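Long-range contacts in PHOX (Pseudomonas fluorescens, PDB 4A9V), which hydrolyses phosphate monoesters as an alkaline phosphatase, a beta-propeller enzyme whose cofactor combines iron and calcium: residues A[149-154]-A[263-268]; A[156-161]-A[367-372]. All coordinates share one frame; numbering follows the deposited sequence. Where two conformers were deposited one is given.

Contact 1. Residues A[149-154]-A[263-268]; sequences LRISGP and KRTALG. With EDO (1,2-ethanediol), chain P; EDO (1,2-ethanediol), chain M.
Strand 148-152 runs parallel to strand 262-264, a pairing in one mixed sheet of the PhoX beta-propeller, and backbone bonds set its register. Lys263 stands between two residues of the other strand: its N donates to Arg150 O at 2.8 Å, in the carbonyl plane, and its O takes the N-H of Ser152 almost along the C=O axis, the N-H...O angle being 171°. Past the end of strand 262-264, Thr265 donates twice to Ser152 O. Its N lies above the carbonyl plane, whereas Thr265 OG1 donates along a lone pair of Ser152 O, 2.7 Å away. A chi1 of 65° puts that hydroxyl in the crowded position between backbone N and carbonyl carbon, where it also meets the N-H of Ala155. A valine at Thr265 would lose the hydroxyl's bonds to Ser152 O and Ala155 N and would probably tie the two segments less firmly. Gly153 suits its place, since a CB would strike Thr265 OG1.

Apolar contacts flank this ladder. Ile151 CG2 touches Thr265 CG2 at 3.6 Å, the side chains crossing nearly at right angles, and Leu149 CD2 lies against Lys263 CE at 3.8 Å.

Charges gather on the face bearing Ser152 and Arg264. The Arg150 and Arg264 NH1 atoms are 4.5 Å apart, with a water accepting from both, weakly from Arg150. Asp320 bonds both Arg264 NH1 and Ser152 OG, and Glu251 pairs with Arg264 NE. These carboxylates probably offset the like-charge repulsion. On the opposite face, with Ile151, Lys263 NZ pairs with Glu193 and bonds the carbonyl oxygens of Arg245 and Gly174, and so is probably protonated.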
loop_
_atom_site.group_PDB
_atom_site.type_symbol
_atom_site.label_atom_id
_atom_site.label_comp_id
_atom_site.label_asym_id
_atom_site.label_seq_id
_atom_site.Cartn_x
_atom_site.Cartn_y
_atom_site.Cartn_z
ATOM N N LEU A 149 18.555 7.405 5.768
ATOM C CA LEU A 149 18.201 6.009 6.014
ATOM C C LEU A 149 19.398 5.100 5.748
ATOM O O LEU A 149 20.365 5.492 5.103
ATOM C CB LEU A 149 17.038 5.575 5.106
ATOM C CG LEU A 149 15.612 5.781 5.603
ATOM C CD1 LEU A 149 15.294 7.188 6.064
ATOM C CD2 LEU A 149 14.599 5.340 4.562
ATOM N N ARG A 150 19.288 3.873 6.241
ATOM C CA ARG A 150 20.314 2.853 6.063
ATOM C C ARG A 150 19.818 1.810 5.073
ATOM O O ARG A 150 18.620 1.538 4.999
ATOM C CB ARG A 150 20.616 2.171 7.408
ATOM C CG ARG A 150 21.388 0.863 7.291
ATOM C CD ARG A 150 21.760 0.304 8.659
ATOM N NE ARG A 150 22.198 -1.089 8.592
ATOM C CZ ARG A 150 21.582 -2.097 9.204
ATOM N NH1 ARG A 150 20.495 -1.871 9.931
ATOM N NH2 ARG A 150 22.136 -3.305 9.218
ATOM N N ILE A 151 20.749 1.166 4.379
ATOM C CA ILE A 151 20.444 0.015 3.529
ATOM C C ILE A 151 21.076 -1.233 4.132
ATOM O O ILE A 151 22.246 -1.198 4.513
ATOM C CB ILE A 151 21.014 0.192 2.108
ATOM C CG1 ILE A 151 20.600 1.537 1.512
ATOM C CG2 ILE A 151 20.559 -0.945 1.211
ATOM C CD1 ILE A 151 21.274 1.840 0.191
ATOM N N SER A 152 20.292 -2.296 4.284
ATOM C CA SER A 152 20.811 -3.547 4.816
ATOM C C SER A 152 20.400 -4.719 3.933
ATOM O O SER A 152 19.676 -4.554 2.947
ATOM C CB SER A 152 20.338 -3.760 6.257
ATOM O OG SER A 152 21.166 -4.699 6.929
ATOM N N GLY A 153 20.883 -5.908 4.277
ATOM C CA GLY A 153 20.573 -7.116 3.516
ATOM C C GLY A 153 21.584 -7.325 2.401
ATOM O O GLY A 153 22.575 -6.598 2.295
ATOM N N PRO A 154 21.334 -8.320 1.546
ATOM C CA PRO A 154 22.388 -8.773 0.648
ATOM C C PRO A 154 22.847 -7.727 -0.362
ATOM O O PRO A 154 23.954 -7.834 -0.882
ATOM C CB PRO A 154 21.752 -9.967 -0.057
ATOM C CG PRO A 154 20.796 -10.506 0.952
ATOM C CD PRO A 154 20.224 -9.286 1.626
ATOM N N LYS A 263 16.276 0.021 4.879
ATOM C CA LYS A 263 15.775 -0.622 3.664
ATOM C C LYS A 263 16.213 -2.079 3.636
ATOM O O LYS A 263 17.405 -2.385 3.694
ATOM C CB LYS A 263 16.257 0.121 2.422
ATOM C CG LYS A 263 15.926 1.608 2.465
ATOM C CD LYS A 263 15.575 2.193 1.106
ATOM C CE LYS A 263 15.207 3.660 1.240
ATOM N NZ LYS A 263 14.726 4.261 -0.036
ATOM N N ARG A 264 15.237 -2.979 3.591
ATOM C CA ARG A 264 15.479 -4.405 3.774
ATOM C C ARG A 264 15.583 -5.086 2.402
ATOM O O ARG A 264 14.592 -5.552 1.840
ATOM C CB ARG A 264 14.362 -5.026 4.615
ATOM C CG ARG A 264 14.312 -4.491 6.037
ATOM C CD ARG A 264 15.556 -4.862 6.831
ATOM N NE ARG A 264 15.460 -4.442 8.225
ATOM C CZ ARG A 264 16.453 -4.523 9.104
ATOM N NH1 ARG A 264 17.608 -5.075 8.760
ATOM N NH2 ARG A 264 16.285 -4.059 10.328
ATOM N N THR A 265 16.792 -5.128 1.850
ATOM C CA THR A 265 16.966 -5.573 0.475
ATOM C C THR A 265 16.676 -7.064 0.252
ATOM O O THR A 265 16.414 -7.465 -0.881
ATOM C CB THR A 265 18.339 -5.194 -0.119
ATOM O OG1 THR A 265 19.393 -5.877 0.575
ATOM C CG2 THR A 265 18.557 -3.685 -0.066
ATOM N N ALA A 266 16.683 -7.879 1.307
ATOM C CA ALA A 266 16.340 -9.289 1.146
ATOM C C ALA A 266 14.908 -9.491 0.655
ATOM O O ALA A 266 14.578 -10.556 0.143
ATOM C CB ALA A 266 16.565 -10.063 2.436
ATOM N N LEU A 267 14.051 -8.488 0.832
ATOM C CA LEU A 267 12.651 -8.592 0.427
ATOM C C LEU A 267 12.427 -8.150 -1.023
ATOM O O LEU A 267 11.316 -8.263 -1.537
ATOM C CB LEU A 267 11.746 -7.802 1.383
ATOM C CG LEU A 267 11.347 -8.513 2.680
ATOM C CD1 LEU A 267 12.549 -8.906 3.534
ATOM C CD2 LEU A 267 10.389 -7.639 3.479
ATOM N N GLY A 268 13.502 -7.772 -1.716
ATOM C CA GLY A 268 13.438 -7.530 -3.154
ATOM C C GLY A 268 13.029 -6.113 -3.526
ATOM O O GLY A 268 12.410 -5.405 -2.722
HETATM C C1 EDO P . 23.325 -6.236 5.841
HETATM O O1 EDO P . 24.483 -6.239 4.903
HETATM C C2 EDO P . 22.593 -7.576 5.739
HETATM O O2 EDO P . 23.360 -8.628 6.343
HETATM C C1 EDO M . 13.847 -0.660 12.525
HETATM O O1 EDO M . 13.740 -1.261 13.820
HETATM C C2 EDO M . 14.621 -1.596 11.602
HETATM O O2 EDO M . 15.177 -2.663 12.380
HETATM O O HOH W 1 19.621 -4.968 10.806
#

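Contact 2. Residues A[156-161]-A[367-372]; sequences AGHELM and VLIHAR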
loop_
_atom_site.group_PDB
_atom_site.type_symbol
_atom_site.label_atom_id
_atom_site.label_comp_id
_atom_site.label_asym_id
_atom_site.label_seq_id
_atom_site.Cartn_x
_atom_site.Cartn_y
_atom_site.Cartn_z
ATOM N N ALA A 156 23.051 -4.439 0.208
ATOM C CA ALA A 156 23.774 -3.334 0.836
ATOM C C ALA A 156 25.242 -3.369 0.426
ATOM O O ALA A 156 25.876 -4.423 0.450
ATOM C CB ALA A 156 23.651 -3.408 2.347
ATOM N N GLY A 157 25.763 -2.228 -0.007
ATOM C CA GLY A 157 27.172 -2.122 -0.361
ATOM C C GLY A 157 27.514 -2.611 -1.758
ATOM O O GLY A 157 28.675 -2.591 -2.150
ATOM N N HIS A 158 26.521 -3.041 -2.525
ATOM C CA HIS A 158 26.778 -3.514 -3.884
ATOM C C HIS A 158 27.173 -2.367 -4.776
ATOM O O HIS A 158 26.714 -1.239 -4.592
ATOM C CB HIS A 158 25.546 -4.204 -4.449
ATOM C CG HIS A 158 25.830 -5.027 -5.675
ATOM N ND1 HIS A 158 25.714 -4.534 -6.922
ATOM C CD2 HIS A 158 26.277 -6.337 -5.808
ATOM C CE1 HIS A 158 26.041 -5.494 -7.810
ATOM N NE2 HIS A 158 26.393 -6.592 -7.124
ATOM N N GLU A 159 27.943 -2.665 -5.818
ATOM C CA GLU A 159 28.294 -1.664 -6.821
ATOM C C GLU A 159 27.072 -0.913 -7.366
ATOM O O GLU A 159 27.122 0.301 -7.560
ATOM C CB GLU A 159 29.047 -2.327 -7.971
ATOM C CG GLU A 159 30.516 -2.596 -7.673
ATOM C CD GLU A 159 31.272 -1.351 -7.243
ATOM O OE1 GLU A 159 31.456 -0.448 -8.086
ATOM O OE2 GLU A 159 31.847 -1.368 -6.135
ATOM N N LEU A 160 25.976 -1.628 -7.606
ATOM C CA LEU A 160 24.775 -1.012 -8.180
ATOM C C LEU A 160 24.075 -0.053 -7.216
ATOM O O LEU A 160 23.172 0.682 -7.614
ATOM C CB LEU A 160 23.776 -2.084 -8.609
ATOM C CG LEU A 160 24.161 -2.885 -9.851
ATOM C CD1 LEU A 160 23.171 -4.016 -10.069
ATOM C CD2 LEU A 160 24.242 -1.984 -11.072
ATOM N N MET A 161 24.477 -0.088 -5.949
ATOM C CA MET A 161 23.853 0.726 -4.910
ATOM C C MET A 161 24.724 1.914 -4.510
ATOM O O MET A 161 24.382 2.651 -3.595
ATOM C CB MET A 161 23.550 -0.125 -3.674
ATOM C CG MET A 161 22.674 -1.325 -3.969
ATOM S SD MET A 161 20.972 -0.895 -4.411
ATOM C CE MET A 161 20.266 -0.706 -2.782
ATOM N N VAL A 367 20.016 -10.258 -8.158
ATOM C CA VAL A 367 18.723 -10.927 -8.144
ATOM C C VAL A 367 17.687 -10.081 -7.407
ATOM O O VAL A 367 16.548 -9.953 -7.854
ATOM C CB VAL A 367 18.832 -12.335 -7.520
ATOM C CG1 VAL A 367 17.461 -12.984 -7.416
ATOM C CG2 VAL A 367 19.776 -13.204 -8.340
ATOM N N LEU A 368 18.084 -9.504 -6.281
ATOM C CA LEU A 368 17.161 -8.727 -5.456
ATOM C C LEU A 368 16.880 -7.343 -6.051
ATOM O O LEU A 368 15.729 -6.908 -6.120
ATOM C CB LEU A 368 17.724 -8.598 -4.040
ATOM C CG LEU A 368 17.862 -9.929 -3.296
ATOM C CD1 LEU A 368 18.730 -9.745 -2.064
ATOM C CD2 LEU A 368 16.500 -10.495 -2.943
ATOM N N ILE A 369 17.923 -6.665 -6.519
ATOM C CA ILE A 369 17.773 -5.347 -7.127
ATOM C C ILE A 369 16.899 -5.449 -8.382
ATOM O O ILE A 369 16.111 -4.551 -8.678
ATOM C CB ILE A 369 19.156 -4.739 -7.442
ATOM C CG1 ILE A 369 19.958 -4.522 -6.152
ATOM C CG2 ILE A 369 19.014 -3.430 -8.202
ATOM C CD1 ILE A 369 21.438 -4.295 -6.381
ATOM N N HIS A 370 17.051 -6.556 -9.105
ATOM C CA HIS A 370 16.309 -6.812 -10.334
ATOM C C HIS A 370 15.370 -7.979 -10.171
ATOM O O HIS A 370 15.197 -8.797 -11.077
ATOM C CB HIS A 370 17.284 -7.048 -11.480
ATOM C CG HIS A 370 18.123 -5.845 -11.789
ATOM N ND1 HIS A 370 19.342 -5.927 -12.357
ATOM C CD2 HIS A 370 17.857 -4.490 -11.624
ATOM C CE1 HIS A 370 19.836 -4.687 -12.529
ATOM N NE2 HIS A 370 18.930 -3.810 -12.071
ATOM N N ALA A 371 14.631 -7.981 -9.067
ATOM C CA ALA A 371 13.734 -9.083 -8.751
ATOM C C ALA A 371 12.705 -9.333 -9.855
ATOM O O ALA A 371 12.353 -10.479 -10.112
ATOM C CB ALA A 371 13.049 -8.833 -7.426
ATOM N N ARG A 372 12.208 -8.276 -10.498
ATOM C CA ARG A 372 11.236 -8.460 -11.572
ATOM C C ARG A 372 11.820 -9.347 -12.668
ATOM O O ARG A 372 11.122 -10.188 -13.237
ATOM C CB ARG A 372 10.837 -7.113 -12.174
ATOM C CG ARG A 372 9.869 -6.300 -11.331
ATOM C CD ARG A 372 9.421 -5.051 -12.070
ATOM N NE ARG A 372 8.313 -4.407 -11.393
ATOM C CZ ARG A 372 7.642 -3.374 -11.876
ATOM N NH1 ARG A 372 8.023 -2.778 -13.001
ATOM N NH2 ARG A 372 6.559 -2.962 -11.244
#
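A short 3-10 turn, residues 159-161, packs against the C-terminal end of helix 364-369, joining a loop of the PhoX beta-propeller to a helical insertion between its strands. Ile369 carries the contact. Its CG1 branch lies anti to the carbonyl carbon (chi1 -63°) and extends so that CD1 enters the angle between Leu160 and Met161. Leu160 crosses it obliquely, with CB 3.9 Å from Ile369 CD1. Met161 instead comes tip to tip: its chain is bent at chi2 and chi3, bringing Met161 SD to 4.0 Å from Ile369 CD1. A flexible thioether suits this place because it can fold to meet a branched partner, and the extended CG1-CD1 arm gives isoleucine the reach to touch both side chains.

The His370 side chain, where one helix ends and helix 371-377 begins, crosses that of Leu160 at about a right angle, CE1 4.2 Å from Leu160 CD1. Opposite in character is His158, whose ring serves polar needs: NE2 bonds to Asp363, just before the helix, so the loop is tied there as well as by apolar contact. His158 ND1 accepts the backbone N-H of Leu160, with Leu160 N 3.0 Å away, the bond angle 173° and the donor tilted 22° from the imidazole plane.

The segments of the two contacts alternate along the chain: 149-154 leads almost directly into 156-161, and their partners 263-268 and 367-372 follow in the same order, so a single strand and its following loop meet two distant parts of the fold. Their centres are about 9 Å apart and they touch directly. Leu368, which does not touch 156-161, packs instead on contact 1, with CD1 3.6 Å from Pro154 CB and CD2 3.6 Å from Ala266 O. Ala156 CB rests 3.4 Å from Ile151 O. Both contacts lie away from the iron-calcium cofactor, their centres about 18 and 22 Å from the centre of the chain, and belong to the propeller's framework rather than its catalytic site.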